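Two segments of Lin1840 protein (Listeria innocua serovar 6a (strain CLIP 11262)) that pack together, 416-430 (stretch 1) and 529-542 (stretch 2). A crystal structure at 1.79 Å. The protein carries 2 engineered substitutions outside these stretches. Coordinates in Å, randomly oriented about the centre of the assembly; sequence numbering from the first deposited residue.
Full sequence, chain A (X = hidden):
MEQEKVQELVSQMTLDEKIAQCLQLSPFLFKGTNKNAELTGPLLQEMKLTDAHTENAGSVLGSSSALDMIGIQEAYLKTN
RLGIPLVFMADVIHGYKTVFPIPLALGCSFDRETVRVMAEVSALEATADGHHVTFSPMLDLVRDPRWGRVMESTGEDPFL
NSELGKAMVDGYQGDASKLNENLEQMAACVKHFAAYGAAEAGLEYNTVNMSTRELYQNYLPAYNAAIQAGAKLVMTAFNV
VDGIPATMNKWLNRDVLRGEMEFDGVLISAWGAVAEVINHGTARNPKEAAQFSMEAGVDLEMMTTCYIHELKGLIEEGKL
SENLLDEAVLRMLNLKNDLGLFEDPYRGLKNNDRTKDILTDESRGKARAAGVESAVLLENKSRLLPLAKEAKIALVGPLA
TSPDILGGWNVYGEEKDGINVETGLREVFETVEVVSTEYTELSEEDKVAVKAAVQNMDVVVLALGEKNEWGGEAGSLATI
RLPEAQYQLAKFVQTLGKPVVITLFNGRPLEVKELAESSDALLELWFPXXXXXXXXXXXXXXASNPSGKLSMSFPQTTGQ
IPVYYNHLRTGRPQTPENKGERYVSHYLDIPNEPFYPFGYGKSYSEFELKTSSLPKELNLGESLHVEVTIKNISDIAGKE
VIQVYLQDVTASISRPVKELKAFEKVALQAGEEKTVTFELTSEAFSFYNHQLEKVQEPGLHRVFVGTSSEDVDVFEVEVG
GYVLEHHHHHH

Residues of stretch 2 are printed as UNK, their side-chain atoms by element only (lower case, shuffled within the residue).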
ATOM      1  N   LYS A 416      -6.086  38.455   5.362  1.00 11.01           N
ATOM      2  CA  LYS A 416      -6.663  39.650   5.954  1.00 12.88           C
ATOM      3  C   LYS A 416      -8.129  39.799   5.629  1.00 12.61           C
ATOM      4  O   LYS A 416      -8.927  40.400   6.400  1.00 12.33           O
ATOM      5  CB  LYS A 416      -5.851  40.883   5.537  1.00 17.98           C
ATOM      6  CG  LYS A 416      -5.936  41.214   4.053  1.00 18.97           C
ATOM      7  CD  LYS A 416      -5.283  42.570   3.783  1.00 28.46           C
ATOM      8  CE  LYS A 416      -5.206  42.894   2.301  1.00 31.74           C
ATOM      9  NZ  LYS A 416      -6.549  42.849   1.667  1.00 31.79           N
ATOM     10  N   ASP A 417      -8.527  39.184   4.500  1.00 10.87           N
ATOM     11  CA  ASP A 417      -9.933  39.161   4.052  1.00 12.19           C
ATOM     12  C   ASP A 417     -10.758  37.995   4.590  1.00 11.16           C
ATOM     13  O   ASP A 417     -11.972  37.972   4.391  1.00 11.40           O
ATOM     14  CB  ASP A 417     -10.028  39.054   2.509  1.00 15.55           C
ATOM     15  CG  ASP A 417      -9.282  40.128   1.732  1.00 20.41           C
ATOM     16  OD1 ASP A 417      -9.351  41.297   2.064  1.00 22.72           O
ATOM     17  OD2 ASP A 417      -8.649  39.774   0.683  1.00 32.25           O
ATOM     18  N   GLY A 418     -10.117  37.019   5.234  1.00 10.98           N
ATOM     19  CA  GLY A 418     -10.764  35.856   5.768  1.00  9.48           C
ATOM     20  C   GLY A 418     -11.366  36.209   7.126  1.00  9.12           C
ATOM     21  O   GLY A 418     -10.942  37.143   7.819  1.00  8.87           O
ATOM     22  N   ILE A 419     -12.276  35.358   7.569  1.00 10.21           N
ATOM     23  CA  ILE A 419     -12.921  35.571   8.839  1.00  9.44           C
ATOM     24  C   ILE A 419     -12.477  34.456   9.762  1.00  9.27           C
ATOM     25  O   ILE A 419     -12.835  33.265   9.524  1.00 11.57           O
ATOM     26  CB  ILE A 419     -14.453  35.562   8.704  1.00 10.30           C
ATOM     27  CG1 ILE A 419     -14.999  36.576   7.652  1.00 11.63           C
ATOM     28  CG2 ILE A 419     -15.151  35.775  10.061  1.00 11.56           C
ATOM     29  CD1 ILE A 419     -14.684  37.998   7.908  1.00 11.88           C
ATOM     30  N   ASN A 420     -11.716  34.798  10.811  1.00  9.97           N
ATOM     31  CA  ASN A 420     -11.288  33.779  11.775  1.00  8.95           C
ATOM     32  C   ASN A 420     -12.423  33.317  12.700  1.00  9.31           C
ATOM     33  O   ASN A 420     -13.575  33.847  12.678  1.00  9.20           O
ATOM     34  CB  ASN A 420     -10.012  34.178  12.480  1.00  9.85           C
ATOM     35  CG  ASN A 420     -10.223  35.279  13.529  1.00  9.14           C
ATOM     36  OD1 ASN A 420     -11.331  35.766  13.709  1.00  9.01           O
ATOM     37  ND2 ASN A 420      -9.192  35.589  14.260  1.00 10.33           N
ATOM     38  N   VAL A 421     -12.156  32.277  13.502  1.00  8.94           N
ATOM     39  CA  VAL A 421     -13.205  31.727  14.323  1.00 10.42           C
ATOM     40  C   VAL A 421     -13.698  32.731  15.372  1.00  7.83           C
ATOM     41  O   VAL A 421     -14.902  32.854  15.535  1.00  7.83           O
ATOM     42  CB  VAL A 421     -12.774  30.421  14.965  1.00 11.06           C
ATOM     43  CG1 VAL A 421     -13.870  29.874  15.843  1.00 11.21           C
ATOM     44  CG2 VAL A 421     -12.441  29.419  13.857  1.00 10.24           C
ATOM     45  N   GLU A 422     -12.780  33.416  16.081  1.00  7.36           N
ATOM     46  CA  GLU A 422     -13.196  34.402  17.055  1.00  8.21           C
ATOM     47  C   GLU A 422     -14.112  35.460  16.426  1.00  8.51           C
ATOM     48  O   GLU A 422     -15.203  35.740  16.936  1.00 11.07           O
ATOM     49  CB  GLU A 422     -12.007  35.113  17.751  1.00 10.49           C
ATOM     50  CG  GLU A 422     -12.498  36.224  18.685  1.00 10.45           C
ATOM     51  CD  GLU A 422     -11.379  36.956  19.436  1.00 11.42           C
ATOM     52  OE1 GLU A 422     -10.194  36.702  19.172  1.00 11.43           O
ATOM     53  OE2 GLU A 422     -11.722  37.744  20.346  1.00 13.57           O
ATOM     54  N   THR A 423     -13.712  35.995  15.296  1.00 10.18           N
ATOM     55  CA  THR A 423     -14.447  37.081  14.648  1.00 10.36           C
ATOM     56  C   THR A 423     -15.824  36.586  14.219  1.00 10.93           C
ATOM     57  O   THR A 423     -16.834  37.274  14.420  1.00 10.76           O
ATOM     58  CB  THR A 423     -13.642  37.672  13.486  1.00 10.42           C
ATOM     59  OG1 THR A 423     -12.433  38.212  13.995  1.00 11.96           O
ATOM     60  CG2 THR A 423     -14.427  38.785  12.724  1.00 10.59           C
ATOM     61  N   GLY A 424     -15.873  35.386  13.662  1.00 10.08           N
ATOM     62  CA  GLY A 424     -17.137  34.775  13.234  1.00 10.58           C
ATOM     63  C   GLY A 424     -18.064  34.562  14.444  1.00  9.96           C
ATOM     64  O   GLY A 424     -19.252  34.937  14.413  1.00 10.11           O
ATOM     65  N   LEU A 425     -17.535  34.053  15.548  1.00 10.15           N
ATOM     66  CA  LEU A 425     -18.408  33.768  16.699  1.00  9.94           C
ATOM     67  C   LEU A 425     -18.967  35.063  17.319  1.00 12.65           C
ATOM     68  O   LEU A 425     -20.137  35.110  17.743  1.00 13.30           O
ATOM     69  CB  LEU A 425     -17.638  32.940  17.780  1.00 11.56           C
ATOM     70  CG  LEU A 425     -17.243  31.510  17.458  1.00 11.89           C
ATOM     71  CD1 LEU A 425     -16.933  30.779  18.763  1.00 12.50           C
ATOM     72  CD2 LEU A 425     -18.320  30.819  16.690  1.00 15.10           C
ATOM     73  N   ARG A 426     -18.153  36.116  17.328  1.00 10.04           N
ATOM     74  CA  ARG A 426     -18.572  37.363  18.014  1.00 11.73           C
ATOM     75  C   ARG A 426     -19.604  38.115  17.223  1.00 12.65           C
ATOM     76  O   ARG A 426     -20.307  38.950  17.794  1.00 14.74           O
ATOM     77  CB  ARG A 426     -17.345  38.275  18.264  1.00 12.07           C
ATOM     78  CG  ARG A 426     -16.387  37.771  19.345  1.00 13.96           C
ATOM     79  CD  ARG A 426     -15.389  38.863  19.729  1.00 13.12           C
ATOM     80  NE  ARG A 426     -14.443  38.324  20.688  1.00 12.90           N
ATOM     81  CZ  ARG A 426     -14.657  38.155  21.975  1.00 11.77           C
ATOM     82  NH1 ARG A 426     -15.807  38.491  22.522  1.00 12.68           N
ATOM     83  NH2 ARG A 426     -13.701  37.631  22.711  1.00 13.99           N
ATOM     84  N   GLU A 427     -19.753  37.823  15.933  1.00 11.43           N
ATOM     85  CA  GLU A 427     -20.904  38.332  15.183  1.00 14.80           C
ATOM     86  C   GLU A 427     -22.217  37.744  15.637  1.00 16.88           C
ATOM     87  O   GLU A 427     -23.249  38.284  15.332  1.00 17.76           O
ATOM     88  CB  GLU A 427     -20.749  38.048  13.687  1.00 16.10           C
ATOM     89  CG  GLU A 427     -19.583  38.793  13.049  1.00 14.10           C
ATOM     90  CD  GLU A 427     -19.434  38.550  11.547  1.00 15.36           C
ATOM     91  OE1 GLU A 427     -19.931  37.537  10.922  1.00 18.00           O
ATOM     92  OE2 GLU A 427     -18.763  39.398  10.959  1.00 17.13           O
ATOM     93  N   VAL A 428     -22.188  36.600  16.308  1.00 17.62           N
ATOM     94  CA  VAL A 428     -23.424  35.777  16.533  1.00 17.40           C
ATOM     95  C   VAL A 428     -23.703  35.656  18.021  1.00 15.02           C
ATOM     96  O   VAL A 428     -24.836  35.870  18.466  1.00 14.50           O
ATOM     97  CB  VAL A 428     -23.260  34.396  15.878  1.00 17.65           C
ATOM     98  CG1 VAL A 428     -24.382  33.478  16.240  1.00 18.02           C
ATOM     99  CG2 VAL A 428     -23.144  34.560  14.360  1.00 17.74           C
ATOM    100  N   PHE A 429     -22.655  35.377  18.780  1.00 16.68           N
ATOM    101  CA  PHE A 429     -22.705  35.134  20.250  1.00 17.74           C
ATOM    102  C   PHE A 429     -22.217  36.364  21.070  1.00 17.72           C
ATOM    103  O   PHE A 429     -21.127  36.831  20.937  1.00 16.56           O
ATOM    104  CB  PHE A 429     -21.849  33.873  20.577  1.00 16.78           C
ATOM    105  CG  PHE A 429     -22.329  32.621  19.900  1.00 14.95           C
ATOM    106  CD1 PHE A 429     -23.351  31.873  20.440  1.00 16.49           C
ATOM    107  CD2 PHE A 429     -21.726  32.171  18.761  1.00 16.72           C
ATOM    108  CE1 PHE A 429     -23.841  30.709  19.796  1.00 13.00           C
ATOM    109  CE2 PHE A 429     -22.205  31.061  18.087  1.00 15.33           C
ATOM    110  CZ  PHE A 429     -23.234  30.307  18.618  1.00 14.56           C
ATOM    111  N   GLU A 430     -23.052  36.841  22.005  1.00 22.55           N
ATOM    112  CA  GLU A 430     -22.726  38.064  22.785  1.00 24.07           C
ATOM    113  C   GLU A 430     -21.572  37.860  23.757  1.00 20.49           C
ATOM    114  O   GLU A 430     -20.769  38.765  23.949  1.00 20.56           O
ATOM    115  CB  GLU A 430     -23.950  38.645  23.518  1.00 32.80           C
ATOM    116  CG  GLU A 430     -24.979  37.613  23.949  1.00 38.12           C
ATOM    117  CD  GLU A 430     -26.133  38.164  24.809  1.00 41.20           C
ATOM    118  OE1 GLU A 430     -27.140  37.422  24.933  1.00 37.55           O
ATOM    119  OE2 GLU A 430     -26.036  39.306  25.335  1.00 41.61           O
ATOM    120  N   UNK A 529     -12.287  28.285   3.860  1.00  6.72           N
ATOM    121  CA  UNK A 529     -11.924  29.460   3.022  1.00  8.03           C
ATOM    122  C   UNK A 529     -12.257  30.765   3.706  1.00  7.63           C
ATOM    123  O   UNK A 529     -12.271  30.896   4.929  1.00  7.15           O
ATOM    124  N   UNK A 530     -12.511  31.761   2.861  1.00  8.13           N
ATOM    125  CA  UNK A 530     -12.658  33.127   3.259  1.00  8.12           C
ATOM    126  C   UNK A 530     -13.710  33.360   4.305  1.00  8.77           C
ATOM    127  O   UNK A 530     -13.489  34.162   5.222  1.00  8.94           O
ATOM    128  o   UNK A 530     -11.747  33.913   1.094  1.00  8.46           O
ATOM    129  c   UNK A 530     -12.909  34.004   1.983  1.00  8.58           C
ATOM    130  c   UNK A 530     -13.178  35.449   2.368  1.00  8.32           C
ATOM    131  N   UNK A 531     -14.802  32.592   4.262  1.00  8.56           N
ATOM    132  CA  UNK A 531     -15.871  32.831   5.214  1.00  9.03           C
ATOM    133  C   UNK A 531     -15.797  31.871   6.413  1.00  9.48           C
ATOM    134  O   UNK A 531     -16.857  31.703   7.151  1.00  8.94           O
ATOM    135  c   UNK A 531     -17.707  35.226   4.227  1.00 15.58           C
ATOM    136  c   UNK A 531     -17.234  32.755   4.515  1.00  9.66           C
ATOM    137  o   UNK A 531     -18.712  35.347   4.913  1.00 23.44           O
ATOM    138  c   UNK A 531     -17.452  33.908   3.543  1.00 11.22           C
ATOM    139  o   UNK A 531     -16.927  36.145   3.989  1.00 20.91           O
ATOM    140  N   UNK A 532     -14.634  31.224   6.620  1.00  8.50           N
ATOM    141  CA  UNK A 532     -14.470  30.177   7.677  1.00  8.40           C
ATOM    142  C   UNK A 532     -15.194  30.437   9.036  1.00  9.36           C
ATOM    143  O   UNK A 532     -15.935  29.595   9.544  1.00  7.80           O
ATOM    144  c   UNK A 532     -13.006  29.844   7.897  1.00  9.23           C
ATOM    145  N   UNK A 533     -14.968  31.594   9.644  1.00  9.11           N
ATOM    146  CA  UNK A 533     -15.545  31.832  10.970  1.00  8.67           C
ATOM    147  C   UNK A 533     -17.045  31.983  10.940  1.00  7.34           C
ATOM    148  O   UNK A 533     -17.697  31.763  11.962  1.00  9.79           O
ATOM    149  N   UNK A 534     -17.607  32.476   9.811  1.00  7.55           N
ATOM    150  CA  UNK A 534     -19.053  32.680   9.678  1.00  8.24           C
ATOM    151  C   UNK A 534     -19.682  31.333   9.426  1.00  7.94           C
ATOM    152  O   UNK A 534     -20.697  31.015  10.002  1.00 10.01           O
ATOM    153  c   UNK A 534     -18.306  38.244   7.504  1.00 17.88           C
ATOM    154  n   UNK A 534     -18.011  39.408   8.018  1.00 18.26           N
ATOM    155  n   UNK A 534     -17.910  38.022   6.262  1.00 16.29           N
ATOM    156  c   UNK A 534     -19.363  35.988   7.836  1.00 16.99           C
ATOM    157  n   UNK A 534     -18.925  37.327   8.268  1.00 14.45           N
ATOM    158  c   UNK A 534     -19.412  33.586   8.573  1.00 10.19           C
ATOM    159  c   UNK A 534     -18.826  34.950   8.799  1.00 12.13           C
ATOM    160  N   UNK A 535     -19.023  30.494   8.616  1.00  8.24           N
ATOM    161  CA  UNK A 535     -19.467  29.118   8.445  1.00  8.88           C
ATOM    162  C   UNK A 535     -19.581  28.397   9.821  1.00  9.41           C
ATOM    163  O   UNK A 535     -20.561  27.710  10.122  1.00  9.93           O
ATOM    164  c   UNK A 535     -18.500  28.335   7.501  1.00  7.77           C
ATOM    165  c   UNK A 535     -18.533  28.868   6.081  1.00 10.47           C
ATOM    166  c   UNK A 535     -18.741  26.858   7.477  1.00  9.06           C
ATOM    167  N   UNK A 536     -18.514  28.496  10.587  1.00  7.89           N
ATOM    168  CA  UNK A 536     -18.414  27.898  11.893  1.00  6.71           C
ATOM    169  C   UNK A 536     -19.553  28.440  12.806  1.00  7.57           C
ATOM    170  O   UNK A 536     -20.291  27.651  13.445  1.00  7.28           O
ATOM    171  c   UNK A 536     -16.972  27.434  13.769  1.00  7.77           C
ATOM    172  c   UNK A 536     -17.068  28.132  12.495  1.00  6.86           C
ATOM    173  o   UNK A 536     -16.018  27.634  11.609  1.00  6.28           O
ATOM    174  N   UNK A 537     -19.671  29.756  12.886  1.00  8.19           N
ATOM    175  CA  UNK A 537     -20.711  30.364  13.764  1.00  8.78           C
ATOM    176  C   UNK A 537     -22.130  29.954  13.351  1.00  9.57           C
ATOM    177  O   UNK A 537     -22.979  29.599  14.220  1.00 11.12           O
ATOM    178  c   UNK A 537     -20.554  31.876  13.755  1.00  8.21           C
ATOM    179  N   UNK A 538     -22.411  29.970  12.055  1.00  8.92           N
ATOM    180  CA  UNK A 538     -23.727  29.577  11.555  1.00 11.52           C
ATOM    181  C   UNK A 538     -24.071  28.106  11.834  1.00 10.59           C
ATOM    182  O   UNK A 538     -25.188  27.822  12.243  1.00 11.58           O
ATOM    183  o   UNK A 538     -24.010  32.210  10.671  1.00 19.81           O
ATOM    184  o   UNK A 538     -23.862  31.641   8.584  1.00 16.99           O
ATOM    185  c   UNK A 538     -23.866  29.840  10.093  1.00 11.61           C
ATOM    186  c   UNK A 538     -23.932  31.341   9.764  1.00 13.68           C
ATOM    187  N   UNK A 539     -23.092  27.204  11.699  1.00  9.87           N
ATOM    188  CA  UNK A 539     -23.382  25.842  11.968  1.00  9.42           C
ATOM    189  C   UNK A 539     -23.566  25.630  13.469  1.00  9.44           C
ATOM    190  O   UNK A 539     -24.448  24.878  13.866  1.00  9.18           O
ATOM    191  c   UNK A 539     -22.285  24.902   9.924  1.00 10.50           C
ATOM    192  c   UNK A 539     -22.279  24.948  11.455  1.00 10.66           C
ATOM    193  c   UNK A 539     -20.956  24.334   9.495  1.00 11.60           C
ATOM    194  c   UNK A 539     -23.361  24.043   9.347  1.00 10.93           C
ATOM    195  N   UNK A 540     -22.727  26.236  14.288  1.00  9.79           N
ATOM    196  CA  UNK A 540     -22.823  26.078  15.765  1.00 10.07           C
ATOM    197  C   UNK A 540     -24.138  26.608  16.332  1.00 11.65           C
ATOM    198  O   UNK A 540     -24.627  26.090  17.314  1.00 11.80           O
ATOM    199  c   UNK A 540     -20.284  24.747  16.755  1.00  8.55           C
ATOM    200  c   UNK A 540     -21.667  26.806  16.481  1.00  9.97           C
ATOM    201  c   UNK A 540     -19.237  27.028  16.932  1.00 10.40           C
ATOM    202  c   UNK A 540     -20.301  26.182  16.240  1.00 10.43           C
ATOM    203  N   UNK A 541     -24.593  27.718  15.760  1.00 11.63           N
ATOM    204  CA  UNK A 541     -25.770  28.413  16.251  1.00 12.03           C
ATOM    205  C   UNK A 541     -27.072  27.824  15.715  1.00 12.35           C
ATOM    206  O   UNK A 541     -28.147  28.133  16.249  1.00 15.00           O
ATOM    207  c   UNK A 541     -25.675  29.917  15.896  1.00 12.82           C
ATOM    208  o   UNK A 541     -26.163  30.067  14.574  1.00 15.03           O
ATOM    209  N   UNK A 542     -26.967  26.979  14.677  1.00 12.15           N
ATOM    210  CA  UNK A 542     -28.135  26.483  13.993  1.00 12.94           C
ATOM    211  C   UNK A 542     -28.780  27.374  12.954  1.00 12.10           C
ATOM    212  O   UNK A 542     -29.796  27.003  12.411  1.00 12.14           O
TER

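Position 529 has no side-chain atoms, and its phi of 98° and psi of -152° would jam a CB against the preceding carbonyl oxygen. It is Gly529, opening a type I turn that runs to position 532.

Position 530 carries one carbon bearing an oxygen and a carbon, the branched pattern of threonine. In Thr530, CG2 lies 3.5 Å from Asp417 O, while OG1 is hydrogen-bonded elsewhere in the structure. Its backbone O accepts from Ile419 N at 2.9 Å.

Position 531 has three carbons, the third carrying two oxygens: Glu531. It is the N-cap of the helix that follows. Its CA-to-CB bond points away, but the chain folds back until OE2 is 4.2 Å from Ile419 CG1.

A single carbon at 532 gives Ala532, which begins the helix in a buried place.

At 533 there are again no side-chain atoms, so this is Gly533. Here the neighbour explains the absence: an ideal CB would fall 1.9 Å from Asn420 O and 3.0 Å from Ile419 O, both clashes. Without it, Gly533 N donates to Ile419 O at 2.7 Å, and Gly533 CA makes a CA-H...O contact of 3.3 Å with Asn420 O.

Position 534 has three carbons, a nitrogen, then a carbon with two more nitrogens, which is arginine. The extended chain of Arg534 reaches Glu427 in a salt bridge, with NE to OE1 at 2.8 Å and NH2 to OE2 at 3.0 Å. Arg534 NH1 turns to Glu531 OE1 at 3.1 Å, and Ile419 CG1 lies over one face of the guanidinium, so one planar group serves two acids and an aliphatic chain.

Position 535 has one carbon carrying two others, hence Val535; it is buried but out of reach of stretch 1.

Position 536 shows a carbon with one oxygen and one carbon. Thr536 returns its OG1 to Ala532 O at 2.8 Å, satisfying the hydroxyl within the helix, and sets CG2 4.5 Å from Val421 CG1.

One carbon at 537 identifies Ala537. Its small methyl fits a close approach: CB is 3.4 Å from Gly424 O and 3.8 Å from both Leu425 CD2 and Val428 CG2.

Two carbons, the second with two oxygens, make 538 Asp538, whose carboxylate is hydrogen-bonded elsewhere in the structure.

Four carbons forked at the second occur at 539 and 540. Leu539 is buried beyond reach of stretch 1, whereas Leu540 places CD1 3.9 Å from Leu425 CD2.

A carbon and an oxygen give Ser541, its CB 3.7 Å from Phe429 CZ and 3.8 Å from Val428 CG1.

Position 542, bare and with positive phi, is Gly542, which leaves the helix.

The contact works through glycines. The helices approach to 7.2 Å at 47°, with Gly424 CA and Gly533 CA 4.0 Å apart. Backbone hydrogen bonds fix one end, apolar side chains fill the other, and the Glu427–Arg534 salt bridge flanks the crossing.

Stretch 2 (529-542) GTEAGRVTADLLSG
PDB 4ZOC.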